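Side-chain contacts in arylesterase (Agrobacterium tumefaciens, PDB 3DCI), which probably hydrolyses ester bonds as an SGNH-type (GDSL-like) hydrolase and binds a zinc ion: residues E68-G71 with G72-T75; D79-P83 with A84-G88; G30-T34 with W35-P39. One frame throughout, in Å; residues are numbered along the deposited sequence.

Along the chain the order is contact 3, contact 1, contact 2. Contacts 3 and 1 sit at the ends of strands 24-30 and 63-69, adjacent and parallel in the five-stranded sheet, with centres about 8 Å apart; backbone pairing of Gly-30 with Glu-68 and Leu-70 joins them. Contact 2 lies farther along the loop that leads to helix 88-99. Its centre is about 8 Å from that of contact 1, which it meets through Thr-74 and Arg-86, but it does not touch contact 3, their nearest atoms being about 7 Å apart and their centres about 15 Å. One acetic acid molecule touches contacts 1 and 3, consistent with both bordering the probable active site.

Contact 1: E68-G71 with G72-T75; sequences EGLG and GRTT. With ACY (acetic acid), chain M.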
loop_
_atom_site.group_PDB
_atom_site.type_symbol
_atom_site.label_atom_id
_atom_site.label_comp_id
_atom_site.label_asym_id
_atom_site.label_seq_id
_atom_site.Cartn_x
_atom_site.Cartn_y
_atom_site.Cartn_z
ATOM N N GLU A 68 7.527 -22.699 -2.596
ATOM C CA GLU A 68 7.320 -21.284 -2.281
ATOM C C GLU A 68 6.841 -21.199 -0.839
ATOM O O GLU A 68 5.675 -20.898 -0.565
ATOM C CB GLU A 68 6.330 -20.642 -3.254
ATOM C CG GLU A 68 6.723 -20.667 -4.741
ATOM C CD GLU A 68 7.906 -19.795 -5.128
ATOM O OE1 GLU A 68 8.436 -19.012 -4.296
ATOM O OE2 GLU A 68 8.326 -19.872 -6.321
ATOM N N GLY A 69 7.765 -21.506 0.071
ATOM C CA GLY A 69 7.534 -21.466 1.501
ATOM C C GLY A 69 8.203 -20.262 2.141
ATOM O O GLY A 69 9.438 -20.184 2.168
ATOM N N LEU A 70 7.394 -19.352 2.690
ATOM C CA LEU A 70 7.907 -18.110 3.271
ATOM C C LEU A 70 7.578 -18.022 4.770
ATOM O O LEU A 70 6.398 -17.994 5.152
ATOM C CB LEU A 70 7.307 -16.903 2.550
ATOM C CG LEU A 70 7.757 -15.537 3.106
ATOM C CD1 LEU A 70 8.263 -14.643 1.988
ATOM C CD2 LEU A 70 6.632 -14.865 3.934
ATOM N N GLY A 71 8.614 -17.903 5.595
ATOM C CA GLY A 71 8.441 -17.758 7.046
ATOM C C GLY A 71 7.557 -16.577 7.425
ATOM O O GLY A 71 7.796 -15.439 6.996
ATOM N N GLY A 72 6.496 -16.862 8.168
ATOM C CA GLY A 72 5.548 -15.828 8.637
ATOM C C GLY A 72 4.345 -15.617 7.730
ATOM O O GLY A 72 3.467 -14.812 8.033
ATOM N N ARG A 73 4.294 -16.331 6.614
ATOM C CA ARG A 73 3.207 -16.112 5.634
ATOM C C ARG A 73 1.825 -16.475 6.204
ATOM O O ARG A 73 1.678 -17.493 6.884
ATOM C CB ARG A 73 3.439 -16.912 4.365
ATOM C CG ARG A 73 2.339 -16.742 3.329
ATOM C CD ARG A 73 2.781 -17.368 2.044
ATOM N NE ARG A 73 3.713 -16.496 1.319
ATOM C CZ ARG A 73 4.534 -16.920 0.365
ATOM N NH1 ARG A 73 4.667 -18.212 0.083
ATOM N NH2 ARG A 73 5.286 -16.061 -0.264
ATOM N N THR A 74 0.844 -15.609 5.902
ATOM C CA THR A 74 -0.555 -15.757 6.285
ATOM C C THR A 74 -1.342 -16.052 5.003
ATOM O O THR A 74 -0.806 -15.939 3.919
ATOM C CB THR A 74 -1.092 -14.440 6.870
ATOM O OG1 THR A 74 -1.138 -13.426 5.850
ATOM C CG2 THR A 74 -0.216 -13.948 7.993
ATOM N N THR A 75 -2.607 -16.432 5.125
ATOM C CA THR A 75 -3.434 -16.627 3.958
ATOM C C THR A 75 -3.608 -15.298 3.204
ATOM O O THR A 75 -3.325 -15.231 2.011
ATOM C CB THR A 75 -4.817 -17.225 4.330
ATOM O OG1 THR A 75 -5.451 -16.383 5.316
ATOM C CG2 THR A 75 -4.659 -18.677 4.816
HETATM C C ACY M . 5.751 -19.994 10.287
HETATM O O ACY M . 5.770 -19.486 9.165
HETATM O OXT ACY M . 6.557 -19.647 11.172
HETATM C CH3 ACY M . 4.728 -21.059 10.636
HETATM O O HOH W 1 6.243 -17.125 -2.802
#
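Leu-70 to Arg-73 form a type II beta turn, closed by a hydrogen bond of 3.1 Å from Arg-73 N to Leu-70 O with an N-H...O angle of 152°. Gly-72 takes the third position of the turn with a positive phi of 93°, part of a backbone conformation in which a side chain would run into the Gly-71 carbonyl oxygen. The arginine side chain then doubles back over the first residue of the turn. Its chain leaves CA with CG anti to the backbone N and bends at chi3 (-79°), which carries the guanidinium back past Leu-70 toward strand 63-69. Leu-70 CB lies over the centre of one guanidinium face, 3.5 Å from Arg-73 CZ, and the two side chains cross nearly at a right angle. Nearer the arginine backbone, Leu-70 CD2 packs 3.8 Å from Arg-73 CB. This is the loop after the second strand of the SGNH hydrolase fold, which in the family carries the glycine whose N-H lines the oxyanion hole. Gly-72 is consistent with that role: its N donates over 2.9 Å to O of an acetic acid, probably from the crystallisation liquor, and the same ligand is held by Ser-32 N, Asn-112 ND2 and His-209 NE2. Farther back, Glu-68 O lies at the guanidinium edge, in its plane, 2.9 Å from Arg-73 NH1. That nitrogen donates to Gly-30 O, so the guanidinium is tied to the neighbouring strand 24-30. The Glu-68 carboxylate is linked to the arginine through a water, which accepts from Arg-73 NH2 at 2.9 Å and donates to Glu-68 OE1 at 3.3 Å. The other carboxylate oxygen, OE2, is hydrogen-bonded to His-99 NE2; Cys-98 of the second subunit packs on Glu-68 and Leu-70, and its Val-94 on Arg-73.

Contact 2: D79-P83 with A84-G88; sequences DHAGP and ACRNG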
loop_
_atom_site.group_PDB
_atom_site.type_symbol
_atom_site.label_atom_id
_atom_site.label_comp_id
_atom_site.label_asym_id
_atom_site.label_seq_id
_atom_site.Cartn_x
_atom_site.Cartn_y
_atom_site.Cartn_z
ATOM N N ASP A 79 1.425 -8.560 7.255
ATOM C CA ASP A 79 2.216 -8.665 8.481
ATOM C C ASP A 79 3.617 -8.128 8.156
ATOM O O ASP A 79 4.345 -8.767 7.403
ATOM C CB ASP A 79 2.254 -10.135 8.881
ATOM C CG ASP A 79 2.912 -10.384 10.212
ATOM O OD1 ASP A 79 2.389 -11.294 10.903
ATOM O OD2 ASP A 79 3.935 -9.752 10.549
ATOM N N HIS A 80 3.969 -6.948 8.675
ATOM C CA HIS A 80 5.247 -6.302 8.329
ATOM C C HIS A 80 6.373 -6.618 9.301
ATOM O O HIS A 80 7.369 -5.922 9.293
ATOM C CB HIS A 80 5.078 -4.776 8.197
ATOM C CG HIS A 80 4.010 -4.389 7.228
ATOM N ND1 HIS A 80 4.074 -4.719 5.891
ATOM C CD2 HIS A 80 2.810 -3.795 7.407
ATOM C CE1 HIS A 80 2.973 -4.312 5.282
ATOM N NE2 HIS A 80 2.187 -3.750 6.180
ATOM N N ALA A 81 6.239 -7.688 10.097
ATOM C CA ALA A 81 7.247 -7.988 11.142
ATOM C C ALA A 81 8.459 -8.767 10.620
ATOM O O ALA A 81 9.403 -9.012 11.372
ATOM C CB ALA A 81 6.616 -8.711 12.318
ATOM N N GLY A 82 8.454 -9.110 9.335
ATOM C CA GLY A 82 9.528 -9.911 8.742
ATOM C C GLY A 82 10.275 -9.098 7.697
ATOM O O GLY A 82 9.909 -7.960 7.430
ATOM N N PRO A 83 11.331 -9.677 7.107
ATOM C CA PRO A 83 12.069 -8.973 6.075
ATOM C C PRO A 83 11.396 -8.973 4.690
ATOM O O PRO A 83 11.891 -8.280 3.794
ATOM C CB PRO A 83 13.385 -9.746 6.018
ATOM C CG PRO A 83 12.980 -11.152 6.259
ATOM C CD PRO A 83 11.935 -10.995 7.397
ATOM N N ALA A 84 10.331 -9.764 4.501
ATOM C CA ALA A 84 9.606 -9.809 3.238
ATOM C C ALA A 84 8.101 -9.849 3.491
ATOM O O ALA A 84 7.661 -10.276 4.546
ATOM C CB ALA A 84 10.017 -11.037 2.421
ATOM N N CYS A 85 7.344 -9.408 2.494
ATOM C CA CYS A 85 5.878 -9.396 2.521
ATOM C C CYS A 85 5.275 -10.764 2.925
ATOM O O CYS A 85 5.641 -11.787 2.379
ATOM C CB CYS A 85 5.361 -8.995 1.123
ATOM S SG CYS A 85 3.558 -9.033 0.953
ATOM N N ARG A 86 4.347 -10.762 3.880
ATOM C CA ARG A 86 3.763 -12.022 4.400
ATOM C C ARG A 86 2.328 -12.280 3.944
ATOM O O ARG A 86 1.743 -13.291 4.315
ATOM C CB ARG A 86 3.835 -12.040 5.918
ATOM C CG ARG A 86 5.248 -12.239 6.453
ATOM C CD ARG A 86 5.364 -11.938 7.936
ATOM N NE ARG A 86 6.696 -12.313 8.428
ATOM C CZ ARG A 86 7.032 -12.387 9.711
ATOM N NH1 ARG A 86 6.162 -12.076 10.647
ATOM N NH2 ARG A 86 8.257 -12.767 10.050
ATOM N N ASN A 87 1.772 -11.389 3.118
ATOM C CA ASN A 87 0.412 -11.537 2.673
ATOM C C ASN A 87 0.407 -12.637 1.629
ATOM O O ASN A 87 1.005 -12.494 0.562
ATOM C CB ASN A 87 -0.138 -10.200 2.110
ATOM C CG ASN A 87 -1.594 -10.292 1.730
ATOM O OD1 ASN A 87 -1.997 -11.237 1.045
ATOM N ND2 ASN A 87 -2.420 -9.354 2.238
ATOM N N GLY A 88 -0.217 -13.756 1.958
ATOM C CA GLY A 88 -0.250 -14.892 1.060
ATOM C C GLY A 88 -0.952 -14.645 -0.262
ATOM O O GLY A 88 -0.557 -15.178 -1.265
HETATM O O HOH W 2 6.914 -8.894 6.836
#
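An Asx turn at Asp-79, in the loop between strand 63-69 and helix 88-99, supplies the carboxylate that meets Arg-86 as the chain folds back. Asp-79 OD2 accepts from Ala-81 N over 3.1 Å with an N-H...O angle of 157°, the donor meeting OD2 nearly in line with its C-O bond. The same oxygen forms a salt bridge to Arg-86 NH1 at 3.2 Å; as a hydrogen bond it is long and bent to 137°, hence weak. The carboxylate and guanidinium planes stand 63° apart. OD1 has its own partner, His-118 NE2, so both oxygens of the carboxylate are held. Arg-86 reaches the turn with its chain extended from CG to NE, laying CD 3.4 Å from Asp-79 O. The guanidinium ends over the backbone of the loop, one face covered by Gly-82 N above its centre and by Ala-81 C toward its rim. Gly-82 CA comes within 3.4 Å of Arg-86 NH2, an approach that the absence of a side chain at Gly-82 allows. Neighbouring subunits pack outside the loop, with Pro-83 against Phe-139 of the second and Arg-131 of the third. Within it, a single water accepts from Gly-82 N at 2.9 Å and lies 2.6 Å from Asp-79 O and 2.8 Å from Ala-84 O.

Contact 3: G30-T34 with W35-P39; sequences GDSLT and WGADP. With ACY (acetic acid), chain M.
Ser-32 O receives two backbone N-H groups from the chain that follows, Gly-36 N at 2.7 Å and Ala-37 N at 3.0 Å, arriving from opposite faces of its carbonyl plane. Beside them Ala-37 CB rests 4.0 Å from Ser-32 OG and also lies at the edge of the Trp-35 ring, in its plane. One residue earlier, Asp-31 O is shared by Thr-34 N and Trp-35 N; the latter bond is 2.9 Å long and nearly straight, at 172°. The Asp-31 O bonds and that from Gly-36 N belong to the short helix 32-35, while the Ala-37 bond closes its C-terminal end as Gly-36 leaves at a positive phi of 99°. The helix begins at Ser-32, within the GDSL sequence, Gly-30 to Leu-33, and Ser-32 is probably the nucleophile, in a pattern with His-209 and Asp-206. Ser-32 N, at the helix start, donates to O of the acetic acid over 2.9 Å, consistent with an oxyanion-hole position. Asp-31 is the N-cap: chi1 of 57° turns its carboxylate back so that OD1 accepts from Leu-33 N at 3.0 Å. Farther out, Thr-34 OG1 bonds Trp-51 NE1, and the Trp-35 indole donates to Met-100 O of the second subunit.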
loop_
_atom_site.group_PDB
_atom_site.type_symbol
_atom_site.label_atom_id
_atom_site.label_comp_id
_atom_site.label_asym_id
_atom_site.label_seq_id
_atom_site.Cartn_x
_atom_site.Cartn_y
_atom_site.Cartn_z
ATOM N N GLY A 30 3.344 -22.171 0.871
ATOM C CA GLY A 30 3.178 -22.252 2.313
ATOM C C GLY A 30 4.005 -21.276 3.099
ATOM O O GLY A 30 4.458 -20.276 2.576
ATOM N N ASP A 31 4.192 -21.596 4.367
ATOM C CA ASP A 31 4.905 -20.733 5.295
ATOM C C ASP A 31 6.222 -21.386 5.729
ATOM O O ASP A 31 6.796 -22.132 4.953
ATOM C CB ASP A 31 3.986 -20.328 6.449
ATOM C CG ASP A 31 3.424 -21.503 7.199
ATOM O OD1 ASP A 31 4.088 -22.581 7.210
ATOM O OD2 ASP A 31 2.284 -21.364 7.768
ATOM N N SER A 32 6.727 -21.106 6.925
ATOM C CA SER A 32 7.988 -21.721 7.348
ATOM C C SER A 32 7.924 -23.263 7.472
ATOM O O SER A 32 8.963 -23.926 7.403
ATOM C CB SER A 32 8.540 -21.076 8.634
ATOM O OG SER A 32 7.952 -21.663 9.759
ATOM N N LEU A 33 6.731 -23.846 7.618
ATOM C CA LEU A 33 6.640 -25.323 7.629
ATOM C C LEU A 33 6.984 -25.901 6.240
ATOM O O LEU A 33 7.469 -27.021 6.125
ATOM C CB LEU A 33 5.251 -25.802 8.083
ATOM C CG LEU A 33 4.610 -25.237 9.376
ATOM C CD1 LEU A 33 3.287 -25.965 9.672
ATOM C CD2 LEU A 33 5.495 -25.310 10.574
ATOM N N THR A 34 6.743 -25.100 5.208
ATOM C CA THR A 34 7.001 -25.452 3.821
ATOM C C THR A 34 8.439 -25.052 3.424
ATOM O O THR A 34 9.142 -25.827 2.763
ATOM C CB THR A 34 5.956 -24.792 2.906
ATOM O OG1 THR A 34 4.653 -25.283 3.262
ATOM C CG2 THR A 34 6.276 -25.038 1.396
ATOM N N TRP A 35 8.882 -23.871 3.854
ATOM C CA TRP A 35 10.303 -23.513 3.812
ATOM C C TRP A 35 11.179 -24.591 4.487
ATOM O O TRP A 35 12.222 -24.951 3.956
ATOM C CB TRP A 35 10.525 -22.142 4.471
ATOM C CG TRP A 35 11.940 -21.639 4.338
ATOM C CD1 TRP A 35 12.568 -21.228 3.188
ATOM C CD2 TRP A 35 12.918 -21.540 5.375
ATOM N NE1 TRP A 35 13.857 -20.830 3.462
ATOM C CE2 TRP A 35 14.102 -21.033 4.790
ATOM C CE3 TRP A 35 12.903 -21.802 6.756
ATOM C CZ2 TRP A 35 15.257 -20.810 5.532
ATOM C CZ3 TRP A 35 14.028 -21.571 7.477
ATOM C CH2 TRP A 35 15.196 -21.063 6.870
ATOM N N GLY A 36 10.729 -25.089 5.648
ATOM C CA GLY A 36 11.420 -26.128 6.415
ATOM C C GLY A 36 12.225 -25.541 7.565
ATOM O O GLY A 36 13.425 -25.722 7.616
ATOM N N ALA A 37 11.584 -24.833 8.496
ATOM C CA ALA A 37 12.333 -24.248 9.613
ATOM C C ALA A 37 12.534 -25.288 10.719
ATOM O O ALA A 37 11.578 -25.962 11.139
ATOM C CB ALA A 37 11.657 -23.009 10.165
ATOM N N ASP A 38 13.769 -25.417 11.173
ATOM C CA ASP A 38 14.075 -26.221 12.343
ATOM C C ASP A 38 13.460 -25.604 13.609
ATOM O O ASP A 38 13.640 -24.410 13.869
ATOM C CB ASP A 38 15.575 -26.286 12.528
ATOM C CG ASP A 38 15.979 -27.162 13.691
ATOM O OD1 ASP A 38 16.018 -28.381 13.495
ATOM O OD2 ASP A 38 16.280 -26.625 14.782
ATOM N N PRO A 39 12.752 -26.418 14.421
ATOM C CA PRO A 39 12.112 -25.879 15.639
ATOM C C PRO A 39 13.096 -25.215 16.622
ATOM O O PRO A 39 12.761 -24.187 17.209
ATOM C CB PRO A 39 11.459 -27.119 16.265
ATOM C CG PRO A 39 11.247 -28.055 15.078
ATOM C CD PRO A 39 12.472 -27.856 14.249
HETATM C C ACY M . 5.751 -19.994 10.287
HETATM O O ACY M . 5.770 -19.486 9.165
HETATM O OXT ACY M . 6.557 -19.647 11.172
HETATM C CH3 ACY M . 4.728 -21.059 10.636
#